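Local coordinates for protein ribulose bisphosphate carboxylase small chain (Galdieria sulphuraria, PDB 4F0H) that forms the small subunit of ribulose bisphosphate carboxylase (RuBisCO), the enzyme that fixes carbon dioxide onto ribulose bisphosphate, and probably helps hold its sixteen-chain assembly together, at residues E36-N39 with R44-F47; N77-V82 with K104-F109; G108-R113 with E129-E134. All coordinates share one frame; numbering follows the deposited sequence.

Contact 1 (E36-N39 with R44-F47)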
loop_
_atom_site.group_PDB
_atom_site.type_symbol
_atom_site.label_atom_id
_atom_site.label_comp_id
_atom_site.label_asym_id
_atom_site.label_seq_id
_atom_site.Cartn_x
_atom_site.Cartn_y
_atom_site.Cartn_z
ATOM N N GLU B 36 -14.550 15.577 45.356
ATOM C CA GLU B 36 -13.619 16.120 44.344
ATOM C C GLU B 36 -14.186 17.462 43.849
ATOM O O GLU B 36 -15.430 17.657 43.807
ATOM C CB GLU B 36 -13.509 15.175 43.184
ATOM C CG GLU B 36 -13.217 13.714 43.617
ATOM C CD GLU B 36 -12.912 12.747 42.418
ATOM O OE1 GLU B 36 -12.414 11.634 42.649
ATOM O OE2 GLU B 36 -13.128 13.078 41.257
ATOM N N TYR B 37 -13.307 18.355 43.456
ATOM C CA TYR B 37 -13.752 19.685 43.106
ATOM C C TYR B 37 -13.042 20.236 41.868
ATOM O O TYR B 37 -11.947 19.860 41.559
ATOM C CB TYR B 37 -13.596 20.639 44.302
ATOM C CG TYR B 37 -12.176 20.861 44.736
ATOM C CD1 TYR B 37 -11.577 20.047 45.625
ATOM C CD2 TYR B 37 -11.462 21.952 44.246
ATOM C CE1 TYR B 37 -10.261 20.207 45.961
ATOM C CE2 TYR B 37 -10.187 22.188 44.613
ATOM C CZ TYR B 37 -9.602 21.315 45.513
ATOM O OH TYR B 37 -8.333 21.538 45.910
ATOM N N THR B 38 -13.676 21.132 41.133
ATOM C CA THR B 38 -12.963 21.620 39.959
ATOM C C THR B 38 -13.543 22.936 39.539
ATOM O O THR B 38 -14.717 23.198 39.806
ATOM C CB THR B 38 -13.087 20.658 38.764
ATOM O OG1 THR B 38 -12.078 21.038 37.826
ATOM C CG2 THR B 38 -14.431 20.832 38.049
ATOM N N ASN B 39 -12.759 23.760 38.848
ATOM C CA ASN B 39 -13.315 24.942 38.182
ATOM C C ASN B 39 -12.946 24.945 36.657
ATOM O O ASN B 39 -12.996 25.960 36.021
ATOM C CB ASN B 39 -12.949 26.308 38.888
ATOM C CG ASN B 39 -11.434 26.617 38.911
ATOM O OD1 ASN B 39 -10.648 26.008 38.220
ATOM N ND2 ASN B 39 -11.019 27.539 39.825
ATOM N N ARG B 44 -14.656 16.538 29.455
ATOM C CA ARG B 44 -13.588 15.562 29.316
ATOM C C ARG B 44 -12.476 15.819 30.347
ATOM O O ARG B 44 -11.410 15.283 30.188
ATOM C CB ARG B 44 -12.972 15.563 27.923
ATOM C CG ARG B 44 -13.983 15.516 26.756
ATOM C CD ARG B 44 -14.546 14.108 26.471
ATOM N NE ARG B 44 -13.513 13.098 26.155
ATOM C CZ ARG B 44 -13.001 12.842 24.948
ATOM N NH1 ARG B 44 -13.401 13.494 23.868
ATOM N NH2 ARG B 44 -12.078 11.900 24.812
ATOM N N ASN B 45 -12.714 16.719 31.316
ATOM C CA ASN B 45 -11.792 16.955 32.421
ATOM C C ASN B 45 -11.999 15.846 33.441
ATOM O O ASN B 45 -12.792 15.936 34.380
ATOM C CB ASN B 45 -11.957 18.398 33.023
ATOM C CG ASN B 45 -11.108 18.611 34.223
ATOM O OD1 ASN B 45 -10.059 18.061 34.281
ATOM N ND2 ASN B 45 -11.550 19.417 35.185
ATOM N N SER B 46 -11.322 14.740 33.201
ATOM C CA SER B 46 -11.616 13.516 33.906
ATOM C C SER B 46 -11.125 13.524 35.370
ATOM O O SER B 46 -11.598 12.752 36.194
ATOM C CB SER B 46 -10.859 12.397 33.202
ATOM O OG SER B 46 -11.524 12.043 32.039
ATOM N N PHE B 47 -10.141 14.371 35.639
ATOM C CA PHE B 47 -9.418 14.366 36.908
ATOM C C PHE B 47 -9.667 15.697 37.595
ATOM O O PHE B 47 -8.860 16.649 37.446
ATOM C CB PHE B 47 -7.910 14.100 36.623
ATOM C CG PHE B 47 -7.700 12.823 35.866
ATOM C CD1 PHE B 47 -8.068 11.616 36.441
ATOM C CD2 PHE B 47 -7.251 12.807 34.545
ATOM C CE1 PHE B 47 -7.996 10.381 35.699
ATOM C CE2 PHE B 47 -7.204 11.595 33.821
ATOM C CZ PHE B 47 -7.515 10.370 34.460
HETATM O O HOH W 1 -12.743 13.490 38.765
HETATM O O HOH W 2 -9.064 19.971 38.134
#

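Contact 2 (N77-V82 with K104-F109)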
loop_
_atom_site.group_PDB
_atom_site.type_symbol
_atom_site.label_atom_id
_atom_site.label_comp_id
_atom_site.label_asym_id
_atom_site.label_seq_id
_atom_site.Cartn_x
_atom_site.Cartn_y
_atom_site.Cartn_z
ATOM N N ASN B 77 -16.803 28.580 45.401
ATOM C CA ASN B 77 -17.035 28.906 43.974
ATOM C C ASN B 77 -16.372 27.940 42.945
ATOM O O ASN B 77 -15.887 28.334 41.862
ATOM C CB ASN B 77 -16.636 30.346 43.715
ATOM C CG ASN B 77 -15.194 30.554 43.880
ATOM O OD1 ASN B 77 -14.517 29.821 44.631
ATOM N ND2 ASN B 77 -14.671 31.540 43.168
ATOM N N PHE B 78 -16.371 26.678 43.324
ATOM C CA PHE B 78 -15.948 25.560 42.507
ATOM C C PHE B 78 -17.147 24.654 42.431
ATOM O O PHE B 78 -17.980 24.664 43.356
ATOM C CB PHE B 78 -14.870 24.801 43.271
ATOM C CG PHE B 78 -13.501 25.454 43.212
ATOM C CD1 PHE B 78 -13.201 26.543 44.058
ATOM C CD2 PHE B 78 -12.509 24.965 42.328
ATOM C CE1 PHE B 78 -11.929 27.185 44.032
ATOM C CE2 PHE B 78 -11.212 25.593 42.286
ATOM C CZ PHE B 78 -10.939 26.719 43.153
ATOM N N TYR B 79 -17.237 23.836 41.380
ATOM C CA TYR B 79 -18.106 22.620 41.397
ATOM C C TYR B 79 -17.459 21.638 42.308
ATOM O O TYR B 79 -16.193 21.542 42.316
ATOM C CB TYR B 79 -18.142 21.961 40.003
ATOM C CG TYR B 79 -18.975 22.754 39.052
ATOM C CD1 TYR B 79 -20.324 22.528 38.918
ATOM C CD2 TYR B 79 -18.406 23.785 38.320
ATOM C CE1 TYR B 79 -21.070 23.352 38.104
ATOM C CE2 TYR B 79 -19.154 24.577 37.481
ATOM C CZ TYR B 79 -20.501 24.366 37.398
ATOM O OH TYR B 79 -21.250 25.156 36.488
ATOM N N ILE B 80 -18.288 20.882 43.032
ATOM C CA ILE B 80 -17.835 19.846 44.004
ATOM C C ILE B 80 -18.787 18.708 43.818
ATOM O O ILE B 80 -20.050 18.905 43.781
ATOM C CB ILE B 80 -17.939 20.376 45.499
ATOM C CG1 ILE B 80 -17.225 21.753 45.652
ATOM C CG2 ILE B 80 -17.504 19.321 46.512
ATOM C CD1 ILE B 80 -17.290 22.363 47.109
ATOM N N LYS B 81 -18.220 17.500 43.736
ATOM C CA LYS B 81 -19.005 16.315 43.595
ATOM C C LYS B 81 -18.631 15.232 44.563
ATOM O O LYS B 81 -17.508 15.184 45.088
ATOM C CB LYS B 81 -18.917 15.740 42.177
ATOM C CG LYS B 81 -17.473 15.450 41.716
ATOM C CD LYS B 81 -17.472 14.860 40.318
ATOM C CE LYS B 81 -16.165 14.142 39.966
ATOM N NZ LYS B 81 -16.069 14.122 38.479
ATOM N N VAL B 82 -19.576 14.323 44.766
ATOM C CA VAL B 82 -19.281 13.196 45.629
ATOM C C VAL B 82 -19.264 11.990 44.770
ATOM O O VAL B 82 -20.122 11.877 43.874
ATOM C CB VAL B 82 -20.338 13.052 46.767
ATOM C CG1 VAL B 82 -20.008 11.826 47.598
ATOM C CG2 VAL B 82 -20.281 14.288 47.658
ATOM N N LYS B 104 -22.020 30.302 41.508
ATOM C CA LYS B 104 -23.309 31.018 41.504
ATOM C C LYS B 104 -23.778 31.298 40.101
ATOM O O LYS B 104 -24.970 31.357 39.838
ATOM C CB LYS B 104 -23.216 32.345 42.286
ATOM C CG LYS B 104 -23.565 32.204 43.772
ATOM C CD LYS B 104 -22.780 33.193 44.647
ATOM C CE LYS B 104 -22.516 32.578 46.039
ATOM N NZ LYS B 104 -23.768 31.954 46.634
ATOM N N HIS B 105 -22.842 31.489 39.179
ATOM C CA HIS B 105 -23.281 31.677 37.793
ATOM C C HIS B 105 -22.395 30.851 36.891
ATOM O O HIS B 105 -21.179 30.919 36.991
ATOM C CB HIS B 105 -23.233 33.162 37.397
ATOM C CG HIS B 105 -23.523 33.393 35.952
ATOM N ND1 HIS B 105 -22.552 33.776 35.039
ATOM C CD2 HIS B 105 -24.675 33.263 35.245
ATOM C CE1 HIS B 105 -23.102 33.889 33.839
ATOM N NE2 HIS B 105 -24.385 33.583 33.938
ATOM N N GLU B 106 -23.004 30.070 36.018
ATOM C CA GLU B 106 -22.266 29.310 34.980
ATOM C C GLU B 106 -22.431 29.946 33.577
ATOM O O GLU B 106 -23.507 29.887 33.011
ATOM C CB GLU B 106 -22.761 27.868 34.913
ATOM C CG GLU B 106 -22.021 27.014 33.806
ATOM C CD GLU B 106 -20.471 27.092 33.993
ATOM O OE1 GLU B 106 -19.799 27.642 33.110
ATOM O OE2 GLU B 106 -19.909 26.630 35.022
ATOM N N PRO B 107 -21.378 30.562 33.024
ATOM C CA PRO B 107 -21.504 31.116 31.665
ATOM C C PRO B 107 -21.493 30.070 30.536
ATOM O O PRO B 107 -21.994 30.372 29.436
ATOM C CB PRO B 107 -20.279 32.006 31.534
ATOM C CG PRO B 107 -19.251 31.270 32.327
ATOM C CD PRO B 107 -20.050 30.818 33.578
ATOM N N GLY B 108 -20.925 28.867 30.777
ATOM C CA GLY B 108 -21.035 27.806 29.766
ATOM C C GLY B 108 -19.782 27.725 28.892
ATOM O O GLY B 108 -18.670 27.923 29.379
ATOM N N PHE B 109 -19.970 27.400 27.612
ATOM C CA PHE B 109 -18.884 26.912 26.753
ATOM C C PHE B 109 -18.791 27.604 25.431
ATOM O O PHE B 109 -19.788 27.874 24.860
ATOM C CB PHE B 109 -19.043 25.431 26.426
ATOM C CG PHE B 109 -18.834 24.525 27.624
ATOM C CD1 PHE B 109 -19.913 24.077 28.373
ATOM C CD2 PHE B 109 -17.570 24.133 27.991
ATOM C CE1 PHE B 109 -19.713 23.222 29.478
ATOM C CE2 PHE B 109 -17.382 23.286 29.085
ATOM C CZ PHE B 109 -18.452 22.827 29.828
#

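Contact 3 (G108-R113 with E129-E134)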
loop_
_atom_site.group_PDB
_atom_site.type_symbol
_atom_site.label_atom_id
_atom_site.label_comp_id
_atom_site.label_asym_id
_atom_site.label_seq_id
_atom_site.Cartn_x
_atom_site.Cartn_y
_atom_site.Cartn_z
ATOM N N GLY B 108 -20.925 28.867 30.777
ATOM C CA GLY B 108 -21.035 27.806 29.766
ATOM C C GLY B 108 -19.782 27.725 28.892
ATOM O O GLY B 108 -18.670 27.923 29.379
ATOM N N PHE B 109 -19.970 27.400 27.612
ATOM C CA PHE B 109 -18.884 26.912 26.753
ATOM C C PHE B 109 -18.791 27.604 25.431
ATOM O O PHE B 109 -19.788 27.874 24.860
ATOM C CB PHE B 109 -19.043 25.431 26.426
ATOM C CG PHE B 109 -18.834 24.525 27.624
ATOM C CD1 PHE B 109 -19.913 24.077 28.373
ATOM C CD2 PHE B 109 -17.570 24.133 27.991
ATOM C CE1 PHE B 109 -19.713 23.222 29.478
ATOM C CE2 PHE B 109 -17.382 23.286 29.085
ATOM C CZ PHE B 109 -18.452 22.827 29.828
ATOM N N ASN B 110 -17.580 27.898 24.976
ATOM C CA ASN B 110 -17.365 28.369 23.631
ATOM C C ASN B 110 -17.255 27.142 22.738
ATOM O O ASN B 110 -16.647 26.188 23.137
ATOM C CB ASN B 110 -16.074 29.224 23.522
ATOM C CG ASN B 110 -16.002 30.011 22.149
ATOM O OD1 ASN B 110 -17.012 30.116 21.383
ATOM N ND2 ASN B 110 -14.843 30.534 21.852
ATOM N N LEU B 111 -17.865 27.175 21.550
ATOM C CA LEU B 111 -17.700 26.106 20.553
ATOM C C LEU B 111 -16.817 26.625 19.394
ATOM O O LEU B 111 -17.169 27.615 18.714
ATOM C CB LEU B 111 -19.053 25.558 20.059
ATOM C CG LEU B 111 -19.046 24.524 18.931
ATOM C CD1 LEU B 111 -18.623 23.230 19.378
ATOM C CD2 LEU B 111 -20.477 24.383 18.330
ATOM N N ILE B 112 -15.685 25.938 19.170
ATOM C CA ILE B 112 -14.687 26.329 18.158
ATOM C C ILE B 112 -14.746 25.346 16.982
ATOM O O ILE B 112 -14.800 24.149 17.205
ATOM C CB ILE B 112 -13.298 26.315 18.756
ATOM C CG1 ILE B 112 -13.272 27.335 19.914
ATOM C CG2 ILE B 112 -12.304 26.743 17.664
ATOM C CD1 ILE B 112 -12.630 26.958 21.068
ATOM N N ARG B 113 -14.819 25.847 15.751
ATOM C CA ARG B 113 -14.944 24.968 14.566
ATOM C C ARG B 113 -13.740 25.203 13.669
ATOM O O ARG B 113 -13.651 26.255 13.004
ATOM C CB ARG B 113 -16.117 25.438 13.793
ATOM C CG ARG B 113 -17.398 25.384 14.621
ATOM C CD ARG B 113 -18.530 25.949 13.783
ATOM N NE ARG B 113 -19.778 25.592 14.433
ATOM C CZ ARG B 113 -20.474 26.413 15.201
ATOM N NH1 ARG B 113 -20.038 27.655 15.401
ATOM N NH2 ARG B 113 -21.645 25.999 15.723
ATOM N N GLU B 129 -15.041 30.191 31.700
ATOM C CA GLU B 129 -14.225 30.599 32.853
ATOM C C GLU B 129 -12.760 30.195 32.663
ATOM O O GLU B 129 -11.895 30.716 33.328
ATOM C CB GLU B 129 -14.801 30.088 34.150
ATOM C CG GLU B 129 -16.093 30.861 34.434
ATOM C CD GLU B 129 -15.802 32.341 34.728
ATOM O OE1 GLU B 129 -15.000 32.641 35.671
ATOM O OE2 GLU B 129 -16.369 33.184 34.021
ATOM N N THR B 130 -12.464 29.267 31.755
ATOM C CA THR B 130 -11.059 28.837 31.681
ATOM C C THR B 130 -10.280 29.768 30.770
ATOM O O THR B 130 -9.097 29.565 30.580
ATOM C CB THR B 130 -10.903 27.399 31.136
ATOM O OG1 THR B 130 -11.478 27.336 29.828
ATOM C CG2 THR B 130 -11.591 26.405 32.028
ATOM N N TYR B 131 -10.944 30.765 30.167
ATOM C CA TYR B 131 -10.133 31.802 29.612
ATOM C C TYR B 131 -9.517 32.661 30.716
ATOM O O TYR B 131 -8.703 33.539 30.409
ATOM C CB TYR B 131 -10.899 32.697 28.639
ATOM C CG TYR B 131 -11.299 32.008 27.361
ATOM C CD1 TYR B 131 -10.359 31.732 26.380
ATOM C CD2 TYR B 131 -12.622 31.669 27.125
ATOM C CE1 TYR B 131 -10.723 31.165 25.185
ATOM C CE2 TYR B 131 -12.993 31.087 25.940
ATOM C CZ TYR B 131 -12.040 30.822 24.990
ATOM O OH TYR B 131 -12.413 30.265 23.824
ATOM N N LYS B 132 -9.848 32.396 31.987
ATOM C CA LYS B 132 -9.236 33.135 33.148
ATOM C C LYS B 132 -8.338 32.214 33.930
ATOM O O LYS B 132 -8.581 31.025 33.898
ATOM C CB LYS B 132 -10.298 33.589 34.106
ATOM C CG LYS B 132 -11.389 34.437 33.458
ATOM C CD LYS B 132 -12.333 34.842 34.558
ATOM C CE LYS B 132 -13.548 35.592 34.061
ATOM N NZ LYS B 132 -14.569 35.197 35.070
ATOM N N PRO B 133 -7.295 32.737 34.640
ATOM C CA PRO B 133 -6.506 31.870 35.545
ATOM C C PRO B 133 -7.401 31.242 36.644
ATOM O O PRO B 133 -8.402 31.839 37.060
ATOM C CB PRO B 133 -5.508 32.854 36.171
ATOM C CG PRO B 133 -5.353 33.894 35.035
ATOM C CD PRO B 133 -6.748 34.102 34.606
ATOM N N GLU B 134 -7.053 30.048 37.099
ATOM C CA GLU B 134 -7.776 29.358 38.197
ATOM C C GLU B 134 -8.213 30.244 39.343
ATOM O O GLU B 134 -9.337 30.112 39.872
ATOM C CB GLU B 134 -6.887 28.233 38.750
ATOM C CG GLU B 134 -7.413 26.918 38.322
ATOM C CD GLU B 134 -6.487 25.749 38.631
ATOM O OE1 GLU B 134 -6.188 25.495 39.817
ATOM O OE2 GLU B 134 -6.087 25.059 37.674
HETATM O O HOH W 3 -17.348 28.257 32.195
#

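Contact 1 (E36-N39 with R44-F47)
Thr38 and Asn45 make the direct touch between these two segments; elsewhere water bridges the gap. Starting at Glu36, the carboxylate does not reach the loop itself. Its OE2 takes a hydrogen bond from a water at 2.6 Å, and the same water donates to the carbonyl O of Ser46 at 2.9 Å, joining a buried acid to the backbone. Past Tyr37 comes Thr38, its rotation about CA-CB (chi1 -164°) setting OG1 anti to the backbone N, on the side where Asn45 ND2 arrives. Asn45, centre of an inverse gamma turn, reaches back from the opposite direction, and its ND2 comes to 3.1 Å from Thr38 OG1. The firm polar partner of each is Asp40, in the turn between them: its N bonds Thr38 OG1 and its O bonds Asn45 ND2, so the two side chains hold one residue by both its backbone N-H and its carbonyl. A second water sits between Thr38 OG1 and, by a weak bond, Phe47 O. The contact closes the turn leaving strand 32-38, which lies between strands 49-50 and 79-86 of the antiparallel sheet; the loop 44-47 leads on into strand 49-50, while Glu36 and Thr38 pair with Lys81 and Tyr79.

Contact 2 (N77-V82 with K104-F109)
Tyr79 and Glu106 carry this contact, meeting at the phenol hydroxyl. Tyr79 OH donates a very short hydrogen bond, 2.5 Å, to Glu106 OE2. The oxygen sits at the edge of the ring and in its plane, 3.3 Å from Tyr79 CE2, and the carboxylate is turned only 23° from the ring plane. The two side chains cross at about a right angle. Glu106 starts out with CG anti to the backbone N, then turns about CB-CG (chi2 54°), which folds the chain round the hydroxyl: Glu106 CB is just 3.5 Å from Tyr79 OH. The other carboxylate oxygen turns back to its own segment, where Gly108 N donates to Glu106 OE1 at 2.9 Å through the anti lone pair. The hydroxyl of Tyr138, the C-terminal residue, is a further partner of Glu106 OE2, so three bonds grip this buried acid and fix its rotation. With a leucine in place of Glu106, the hydroxyls of Tyr79 and Tyr138 and the N-H of Gly108 would probably lose the acceptor that joins them. Ile3 and Pro103 also pack on Tyr79. The tyrosine opens strand 79-86, which runs between strands 32-38 and 93-101, with helix 61-74 packed against it through Ile80 and Val82; Glu106 belongs to the connection from strand 93-101 to strand 109-115.

Contact 3 (G108-R113 with E129-E134)
The amide of Asn110 and the phenol ring of Tyr131 meet at the tyrosine hydroxyl, with their planes 52° apart and the amide nitrogen approaching the ring obliquely. Asn110 ND2 donates to Tyr131 OH at 3.1 Å, and the bond is straight, with an N-H...O angle of 179°. The hydroxyl oxygen lies almost exactly in the amide plane, so the N-H points directly at it. Asn110 reaches that point because its CG is anti to the backbone N (chi1 -167°), which carries the amide out from the strand toward the 3-10 turn. The aliphatic part of the same side chain takes part as well, Asn110 CB lying 3.8 Å from Tyr131 OH. Two residues along the strand, Ile112 CD1 comes within 4.3 Å of Tyr131 OH and adds an apolar neighbour beside the bond.

Just ahead of the strand, a water links the backbones, donating to Gly108 O at 3.1 Å and accepting from Glu129 N. The turn is stiffened from within: Lys132 N bonds Glu129 O, and Lys132 NZ forms a salt bridge to Glu129 OE1 at 2.7 Å on the syn side, and a weak second bond to Glu129 OE2. Tyr138 N is another partner of Glu129 OE1.

Neighbouring copies of the small subunit complete the setting. Asn110 packs on Thr130 of one of them, while Thr130 O accepts a hydrogen bond from Tyr128 OH of another. Strands 109-115 and 121-127 make a C-terminal beta hairpin, and the 3-10 turn leaving it folds back against its first strand. Such a hairpin is characteristic of red-type RuBisCO small subunits, in which hairpins of four copies typically gather round the central channel of the assembly.

In the fold
From the N terminus, contact 1 comes first and closes a tight turn of four residues between strand 32-38 and the approach to strand 49-50. Contact 2 then spans the rest of strand 79-86 and strand 93-101, bringing the connection after them back to the start of strand 79-86. Contact 3 begins where contact 2 ends, sharing Gly108 and Phe109, and encloses the 109-115/121-127 hairpin. Contact 1 closes before contact 2 opens, contacts 2 and 3 adjoin, and none nests. Pairing of strands 32-38 and 79-86 joins contacts 1 and 2, Pro107 packs on Glu129 between contacts 2 and 3, and Asn39 touches Glu134, so the four-stranded sheet, the C-terminal hairpin and the tail are tied together.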